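Fumarase E (Shigella flexneri 2a str. 2457T, PDB 3C8G) probably catalyses the addition of water to fumarate to form malate, and belongs to the MtlR/FumE family, which includes the mannitol operon repressor. Local coordinates at residues B[35-40]-B[68-73]; B[42-47]-B[74-79]. All coordinates share one frame; numbering follows the deposited sequence.

Overall arrangement
Both contacts belong to an all-helical chain without strands and share helix 70-79, with their centres about 10 Å apart. Along the sequence their segments alternate: 35-40, 42-47, 68-73 and 74-79. Contact 1 sets the end of helix 29-40 against the start of helix 70-79, and contact 2 brings the turn that follows helix 29-40 against the later part of that same helix. The two join directly, since I77 CD1 lies 3.7 Å from F40 CD1 and 3.9 Å from I37 CD1. The other chain of the assembly lies against both, through V72 in contact 1 and more widely in contact 2, in keeping with a homodimer.

Contact 1. Residues B[35-40]-B[68-73]; sequences QGIRQF and DDIDVA
R38 of helix 29-40 and D68, in the loop just before helix 70-79, form the charged part of this contact. The D68 carboxylate stacks over one face of the R38 guanidinium, displaced toward its rim, with the two planes 16° apart. R38 NE lies 3.2 Å from D68 OD1, but the carboxylate oxygen sits over the flat group and is not in line with any of its N-H bonds, so this is a salt bridge without a hydrogen bond. A bend at chi3 (104°) turns the end of the arginine toward the aspartate, while D68 OD2 accepts a hydrogen bond from S64 N, which anchors the carboxylate.

The apolar part is carried by I37. With CG1 beside the backbone N (chi1 -74°), I37 CG2 is anti to that N and meets A73 CB at 3.6 Å; I37 CG1 comes within 4.3 Å of I70 CG1. I91 of helix 85-103 also packs on I37.

Within 68-73, D69 is the N-cap of helix 70-79: its OD2 accepts from V72 N (3.3 Å) and, weakly, from D71 N.

The chemistry thus divides into a buried aliphatic seam and a partly exposed ion pair, in which electrostatic attraction rather than a directed hydrogen bond probably draws R38 and D68 together.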
ATOM      1  N   GLN B  35      -5.710  -5.389  14.115  1.00 66.15           N
ATOM      2  CA  GLN B  35      -6.345  -4.165  14.592  1.00 66.93           C
ATOM      3  C   GLN B  35      -5.387  -3.211  15.304  1.00 66.72           C
ATOM      4  O   GLN B  35      -5.483  -1.998  15.108  1.00 66.25           O
ATOM      5  CB  GLN B  35      -7.648  -4.421  15.376  1.00 67.69           C
ATOM      6  CG  GLN B  35      -8.973  -3.954  14.584  1.00 70.19           C
ATOM      7  CD  GLN B  35      -9.081  -4.504  13.124  1.00 70.95           C
ATOM      8  OE1 GLN B  35      -8.950  -3.748  12.151  1.00 71.85           O
ATOM      9  NE2 GLN B  35      -9.293  -5.823  12.988  1.00 71.56           N
ATOM     10  N   GLY B  36      -4.448  -3.760  16.083  1.00 66.09           N
ATOM     11  CA  GLY B  36      -3.360  -2.965  16.634  1.00 65.67           C
ATOM     12  C   GLY B  36      -2.596  -2.209  15.555  1.00 65.71           C
ATOM     13  O   GLY B  36      -2.340  -1.010  15.683  1.00 65.14           O
ATOM     14  N   ILE B  37      -2.244  -2.920  14.487  1.00 65.95           N
ATOM     15  CA  ILE B  37      -1.523  -2.355  13.354  1.00 66.30           C
ATOM     16  C   ILE B  37      -2.394  -1.286  12.668  1.00 67.23           C
ATOM     17  O   ILE B  37      -1.913  -0.196  12.326  1.00 67.45           O
ATOM     18  CB  ILE B  37      -1.112  -3.483  12.356  1.00 66.23           C
ATOM     19  CG1 ILE B  37       0.052  -4.319  12.917  1.00 66.26           C
ATOM     20  CG2 ILE B  37      -0.761  -2.926  10.993  1.00 64.57           C
ATOM     21  CD1 ILE B  37       1.431  -3.593  12.926  1.00 68.84           C
ATOM     22  N   ARG B  38      -3.681  -1.599  12.501  1.00 67.67           N
ATOM     23  CA  ARG B  38      -4.605  -0.738  11.771  1.00 68.42           C
ATOM     24  C   ARG B  38      -4.918   0.575  12.486  1.00 68.05           C
ATOM     25  O   ARG B  38      -5.193   1.557  11.827  1.00 68.15           O
ATOM     26  CB  ARG B  38      -5.903  -1.484  11.422  1.00 68.75           C
ATOM     27  CG  ARG B  38      -5.861  -2.271  10.094  1.00 69.48           C
ATOM     28  CD  ARG B  38      -7.173  -3.071   9.862  1.00 69.60           C
ATOM     29  NE  ARG B  38      -8.104  -2.512   8.870  1.00 72.50           N
ATOM     30  CZ  ARG B  38      -7.765  -1.801   7.787  1.00 73.67           C
ATOM     31  NH1 ARG B  38      -8.705  -1.373   6.951  1.00 73.50           N
ATOM     32  NH2 ARG B  38      -6.495  -1.526   7.516  1.00 73.46           N
ATOM     33  N   GLN B  39      -4.891   0.591  13.822  1.00 67.70           N
ATOM     34  CA  GLN B  39      -5.068   1.836  14.582  1.00 67.24           C
ATOM     35  C   GLN B  39      -3.828   2.720  14.400  1.00 66.34           C
ATOM     36  O   GLN B  39      -3.942   3.942  14.391  1.00 67.17           O
ATOM     37  CB  GLN B  39      -5.368   1.602  16.087  1.00 67.34           C
ATOM     38  CG  GLN B  39      -5.861   0.186  16.442  1.00 70.11           C
ATOM     39  CD  GLN B  39      -7.061   0.118  17.417  1.00 72.12           C
ATOM     40  OE1 GLN B  39      -6.917   0.313  18.632  1.00 71.67           O
ATOM     41  NE2 GLN B  39      -8.239  -0.211  16.879  1.00 72.50           N
ATOM     42  N   PHE B  40      -2.665   2.098  14.226  1.00 64.94           N
ATOM     43  CA  PHE B  40      -1.402   2.802  14.036  1.00 64.20           C
ATOM     44  C   PHE B  40      -1.305   3.489  12.685  1.00 63.57           C
ATOM     45  O   PHE B  40      -0.802   4.589  12.594  1.00 63.68           O
ATOM     46  CB  PHE B  40      -0.234   1.827  14.197  1.00 64.51           C
ATOM     47  CG  PHE B  40       1.132   2.461  14.051  1.00 64.07           C
ATOM     48  CD1 PHE B  40       1.775   2.482  12.816  1.00 64.01           C
ATOM     49  CD2 PHE B  40       1.785   3.006  15.156  1.00 64.21           C
ATOM     50  CE1 PHE B  40       3.038   3.063  12.685  1.00 64.54           C
ATOM     51  CE2 PHE B  40       3.047   3.596  15.041  1.00 63.11           C
ATOM     52  CZ  PHE B  40       3.676   3.621  13.817  1.00 64.46           C
ATOM     53  N   ASP B  68      -5.956  -3.623   4.465  1.00 69.33           N
ATOM     54  CA  ASP B  68      -6.660  -4.488   5.426  1.00 69.65           C
ATOM     55  C   ASP B  68      -6.059  -5.906   5.289  1.00 69.63           C
ATOM     56  O   ASP B  68      -6.764  -6.890   5.033  1.00 69.31           O
ATOM     57  CB  ASP B  68      -8.182  -4.478   5.153  1.00 69.65           C
ATOM     58  CG  ASP B  68      -9.031  -4.836   6.392  1.00 69.97           C
ATOM     59  OD1 ASP B  68      -8.484  -5.293   7.436  1.00 67.93           O
ATOM     60  OD2 ASP B  68     -10.274  -4.656   6.305  1.00 69.12           O
ATOM     61  N   ASP B  69      -4.740  -5.977   5.428  1.00 69.55           N
ATOM     62  CA  ASP B  69      -3.986  -7.217   5.318  1.00 69.75           C
ATOM     63  C   ASP B  69      -2.716  -7.024   6.151  1.00 69.29           C
ATOM     64  O   ASP B  69      -1.872  -6.196   5.810  1.00 69.59           O
ATOM     65  CB  ASP B  69      -3.654  -7.471   3.851  1.00 70.19           C
ATOM     66  CG  ASP B  69      -2.797  -8.715   3.625  1.00 72.51           C
ATOM     67  OD1 ASP B  69      -3.330  -9.701   3.071  1.00 77.49           O
ATOM     68  OD2 ASP B  69      -1.587  -8.715   3.948  1.00 74.37           O
ATOM     69  N   ILE B  70      -2.578  -7.770   7.244  1.00 68.40           N
ATOM     70  CA  ILE B  70      -1.451  -7.548   8.151  1.00 68.00           C
ATOM     71  C   ILE B  70      -0.087  -7.513   7.466  1.00 67.36           C
ATOM     72  O   ILE B  70       0.771  -6.749   7.847  1.00 67.16           O
ATOM     73  CB  ILE B  70      -1.462  -8.504   9.391  1.00 68.21           C
ATOM     74  CG1 ILE B  70      -0.720  -7.855  10.558  1.00 68.59           C
ATOM     75  CG2 ILE B  70      -0.913  -9.887   9.056  1.00 66.75           C
ATOM     76  CD1 ILE B  70      -1.119  -8.421  11.931  1.00 70.41           C
ATOM     77  N   ASP B  71       0.106  -8.314   6.434  1.00 67.44           N
ATOM     78  CA  ASP B  71       1.416  -8.373   5.784  1.00 67.11           C
ATOM     79  C   ASP B  71       1.744  -7.038   5.096  1.00 66.60           C
ATOM     80  O   ASP B  71       2.773  -6.415   5.422  1.00 66.90           O
ATOM     81  CB  ASP B  71       1.514  -9.558   4.812  1.00 67.10           C
ATOM     82  CG  ASP B  71       1.110 -10.900   5.449  1.00 69.60           C
ATOM     83  OD1 ASP B  71       1.341 -11.119   6.667  1.00 68.72           O
ATOM     84  OD2 ASP B  71       0.561 -11.755   4.704  1.00 72.21           O
ATOM     85  N   VAL B  72       0.871  -6.583   4.181  1.00 65.50           N
ATOM     86  CA  VAL B  72       1.132  -5.354   3.417  1.00 64.31           C
ATOM     87  C   VAL B  72       1.172  -4.152   4.353  1.00 63.91           C
ATOM     88  O   VAL B  72       2.048  -3.280   4.222  1.00 64.23           O
ATOM     89  CB  VAL B  72       0.198  -5.124   2.169  1.00 64.43           C
ATOM     90  CG1 VAL B  72      -0.378  -6.435   1.636  1.00 62.89           C
ATOM     91  CG2 VAL B  72      -0.899  -4.136   2.462  1.00 64.13           C
ATOM     92  N   ALA B  73       0.268  -4.127   5.328  1.00 63.01           N
ATOM     93  CA  ALA B  73       0.349  -3.135   6.414  1.00 62.64           C
ATOM     94  C   ALA B  73       1.714  -3.096   7.149  1.00 62.78           C
ATOM     95  O   ALA B  73       2.248  -2.013   7.421  1.00 62.45           O
ATOM     96  CB  ALA B  73      -0.758  -3.356   7.392  1.00 62.14           C
TER

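Contact 2. Residues B[42-47]-B[74-79]; sequences PSLFVD and LRLIYA
The ring of F45 meets L76 obliquely through its far end, with F45 CZ 4.1 Å from L76 CD1, F45 and L76 reaching toward each other from their own segments. One face of the ring is covered from within its own segment: L44 CB sits 4.0 Å above the plane, over the centre. V57 also packs on F45, as does an apolar side chain of another protein chain. In this all-helical fold, the segment after helix 29-40 packs on the side of helix 70-79; it consists of a 3-10 segment that runs to L44, followed by a loop starting at F45.

L44 carries the rest of the contact. Its CA-CB bond is directed at the helix, and its CD1 methyl touches two consecutive helix residues, L76 CD1 and I77 CG1, each at 4.3 Å. CD1 extends away from CA (chi2 158°), which carries this methyl across to the helix. L44 and F45 therefore converge on L76, L44 through a methyl and F45 through the end of its ring.

Every contact across the two segments is apolar, and the spacings are those of modest van der Waals packing; 144 Å² is buried in all, both sides summed. Other residues of helix 70-79 have partners outside the 42-47 segment: the Y78 ring stacks with that of Y88, and A79 makes backbone hydrogen bonds to another protein chain. Helix 70-79 thus meets the 42-47 turn within its own chain and also takes part in the contact between chains, as expected of a homodimer.

F45 has its CG beside the backbone N (chi1 -59°), an orientation that brings the ring over L44. At its backbone the turn is closed by a hydrogen bond from F45 N to P42 O, 2.9 Å long.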
ATOM      1  N   PRO B  42      -2.970   5.444  10.603  1.00 61.95           N
ATOM      2  CA  PRO B  42      -3.167   6.911  10.500  1.00 61.52           C
ATOM      3  C   PRO B  42      -1.930   7.739  10.815  1.00 60.88           C
ATOM      4  O   PRO B  42      -1.730   8.796  10.212  1.00 60.62           O
ATOM      5  CB  PRO B  42      -4.245   7.200  11.547  1.00 61.78           C
ATOM      6  CG  PRO B  42      -5.015   5.912  11.649  1.00 62.14           C
ATOM      7  CD  PRO B  42      -4.067   4.795  11.352  1.00 61.65           C
ATOM      8  N   SER B  43      -1.127   7.247  11.759  1.00 60.54           N
ATOM      9  CA  SER B  43       0.137   7.866  12.187  1.00 60.02           C
ATOM     10  C   SER B  43       1.069   8.153  11.042  1.00 59.78           C
ATOM     11  O   SER B  43       1.921   9.031  11.150  1.00 60.04           O
ATOM     12  CB  SER B  43       0.896   6.931  13.114  1.00 59.63           C
ATOM     13  OG  SER B  43       0.669   7.296  14.435  1.00 59.97           O
ATOM     14  N   LEU B  44       0.943   7.379   9.970  1.00 58.84           N
ATOM     15  CA  LEU B  44       1.867   7.490   8.862  1.00 58.85           C
ATOM     16  C   LEU B  44       1.449   8.591   7.931  1.00 58.59           C
ATOM     17  O   LEU B  44       2.174   8.944   7.014  1.00 58.44           O
ATOM     18  CB  LEU B  44       1.875   6.198   8.064  1.00 58.87           C
ATOM     19  CG  LEU B  44       2.191   4.949   8.843  1.00 59.23           C
ATOM     20  CD1 LEU B  44       1.621   3.776   8.057  1.00 60.98           C
ATOM     21  CD2 LEU B  44       3.699   4.851   9.047  1.00 57.80           C
ATOM     22  N   PHE B  45       0.253   9.110   8.149  1.00 58.50           N
ATOM     23  CA  PHE B  45      -0.368   9.969   7.174  1.00 58.52           C
ATOM     24  C   PHE B  45      -0.711  11.341   7.748  1.00 58.83           C
ATOM     25  O   PHE B  45      -0.913  11.504   8.954  1.00 59.35           O
ATOM     26  CB  PHE B  45      -1.609   9.276   6.622  1.00 57.77           C
ATOM     27  CG  PHE B  45      -1.333   7.939   5.967  1.00 57.65           C
ATOM     28  CD1 PHE B  45      -0.342   7.805   4.986  1.00 56.48           C
ATOM     29  CD2 PHE B  45      -2.096   6.818   6.290  1.00 56.40           C
ATOM     30  CE1 PHE B  45      -0.106   6.568   4.356  1.00 52.76           C
ATOM     31  CE2 PHE B  45      -1.864   5.590   5.652  1.00 54.61           C
ATOM     32  CZ  PHE B  45      -0.867   5.478   4.684  1.00 53.47           C
ATOM     33  N   VAL B  46      -0.761  12.318   6.862  1.00 59.07           N
ATOM     34  CA  VAL B  46      -1.131  13.683   7.168  1.00 59.98           C
ATOM     35  C   VAL B  46      -2.456  13.738   7.940  1.00 60.61           C
ATOM     36  O   VAL B  46      -3.414  13.072   7.558  1.00 60.82           O
ATOM     37  CB  VAL B  46      -1.210  14.461   5.836  1.00 60.05           C
ATOM     38  CG1 VAL B  46      -1.884  15.824   5.989  1.00 60.44           C
ATOM     39  CG2 VAL B  46       0.188  14.588   5.228  1.00 60.09           C
ATOM     40  N   ASP B  47      -2.493  14.510   9.036  1.00 61.53           N
ATOM     41  CA  ASP B  47      -3.713  14.702   9.865  1.00 62.05           C
ATOM     42  C   ASP B  47      -4.493  15.940   9.442  1.00 61.74           C
ATOM     43  O   ASP B  47      -5.718  15.950   9.480  1.00 61.75           O
ATOM     44  CB  ASP B  47      -3.379  14.910  11.359  1.00 62.41           C
ATOM     45  CG  ASP B  47      -2.079  14.253  11.783  1.00 63.97           C
ATOM     46  OD1 ASP B  47      -1.914  13.036  11.529  1.00 66.51           O
ATOM     47  OD2 ASP B  47      -1.229  14.954  12.388  1.00 65.07           O
ATOM     48  N   LEU B  74       2.260  -4.267   7.489  1.00 62.93           N
ATOM     49  CA  LEU B  74       3.538  -4.342   8.200  1.00 63.20           C
ATOM     50  C   LEU B  74       4.632  -3.834   7.293  1.00 62.55           C
ATOM     51  O   LEU B  74       5.391  -2.929   7.647  1.00 62.16           O
ATOM     52  CB  LEU B  74       3.880  -5.770   8.606  1.00 63.55           C
ATOM     53  CG  LEU B  74       3.423  -6.272   9.955  1.00 65.26           C
ATOM     54  CD1 LEU B  74       3.696  -7.776  10.015  1.00 67.38           C
ATOM     55  CD2 LEU B  74       4.130  -5.512  11.075  1.00 66.73           C
ATOM     56  N   ARG B  75       4.694  -4.420   6.113  1.00 62.05           N
ATOM     57  CA  ARG B  75       5.651  -3.980   5.129  1.00 62.46           C
ATOM     58  C   ARG B  75       5.594  -2.461   4.915  1.00 62.00           C
ATOM     59  O   ARG B  75       6.647  -1.823   4.844  1.00 62.10           O
ATOM     60  CB  ARG B  75       5.482  -4.772   3.845  1.00 62.48           C
ATOM     61  CG  ARG B  75       6.020  -6.168   4.031  1.00 65.31           C
ATOM     62  CD  ARG B  75       5.927  -6.980   2.789  1.00 68.74           C
ATOM     63  NE  ARG B  75       4.803  -7.908   2.839  1.00 72.43           N
ATOM     64  CZ  ARG B  75       4.826  -9.125   2.304  1.00 73.25           C
ATOM     65  NH1 ARG B  75       5.925  -9.570   1.708  1.00 73.80           N
ATOM     66  NH2 ARG B  75       3.762  -9.898   2.370  1.00 73.04           N
ATOM     67  N   LEU B  76       4.390  -1.874   4.889  1.00 61.44           N
ATOM     68  CA  LEU B  76       4.271  -0.416   4.704  1.00 61.06           C
ATOM     69  C   LEU B  76       4.977   0.331   5.841  1.00 60.62           C
ATOM     70  O   LEU B  76       5.805   1.201   5.593  1.00 60.54           O
ATOM     71  CB  LEU B  76       2.805   0.036   4.577  1.00 61.24           C
ATOM     72  CG  LEU B  76       2.405   1.101   3.547  1.00 61.06           C
ATOM     73  CD1 LEU B  76       1.394   2.062   4.124  1.00 62.41           C
ATOM     74  CD2 LEU B  76       3.552   1.884   3.013  1.00 59.99           C
ATOM     75  N   ILE B  77       4.662  -0.031   7.079  1.00 60.33           N
ATOM     76  CA  ILE B  77       5.241   0.621   8.240  1.00 59.88           C
ATOM     77  C   ILE B  77       6.761   0.469   8.251  1.00 60.57           C
ATOM     78  O   ILE B  77       7.489   1.439   8.554  1.00 60.71           O
ATOM     79  CB  ILE B  77       4.679   0.066   9.550  1.00 60.27           C
ATOM     80  CG1 ILE B  77       3.135   0.086   9.543  1.00 59.91           C
ATOM     81  CG2 ILE B  77       5.307   0.803  10.762  1.00 59.32           C
ATOM     82  CD1 ILE B  77       2.505  -0.542  10.776  1.00 59.05           C
ATOM     83  N   TYR B  78       7.236  -0.738   7.926  1.00 60.44           N
ATOM     84  CA  TYR B  78       8.672  -1.011   7.824  1.00 60.16           C
ATOM     85  C   TYR B  78       9.297  -0.112   6.724  1.00 59.94           C
ATOM     86  O   TYR B  78      10.114   0.742   7.013  1.00 59.45           O
ATOM     87  CB  TYR B  78       8.893  -2.518   7.604  1.00 60.14           C
ATOM     88  CG  TYR B  78      10.247  -3.077   8.056  1.00 60.88           C
ATOM     89  CD1 TYR B  78      10.874  -2.652   9.229  1.00 59.82           C
ATOM     90  CD2 TYR B  78      10.885  -4.065   7.307  1.00 62.15           C
ATOM     91  CE1 TYR B  78      12.135  -3.172   9.609  1.00 59.95           C
ATOM     92  CE2 TYR B  78      12.121  -4.590   7.686  1.00 61.20           C
ATOM     93  CZ  TYR B  78      12.740  -4.150   8.824  1.00 60.59           C
ATOM     94  OH  TYR B  78      13.958  -4.712   9.150  1.00 60.43           O
ATOM     95  N   ALA B  79       8.839  -0.278   5.487  1.00 60.23           N
ATOM     96  CA  ALA B  79       9.186   0.562   4.329  1.00 60.33           C
ATOM     97  C   ALA B  79       9.369   2.071   4.583  1.00 60.41           C
ATOM     98  O   ALA B  79      10.283   2.705   4.039  1.00 59.63           O
ATOM     99  CB  ALA B  79       8.141   0.356   3.250  1.00 60.34           C
TER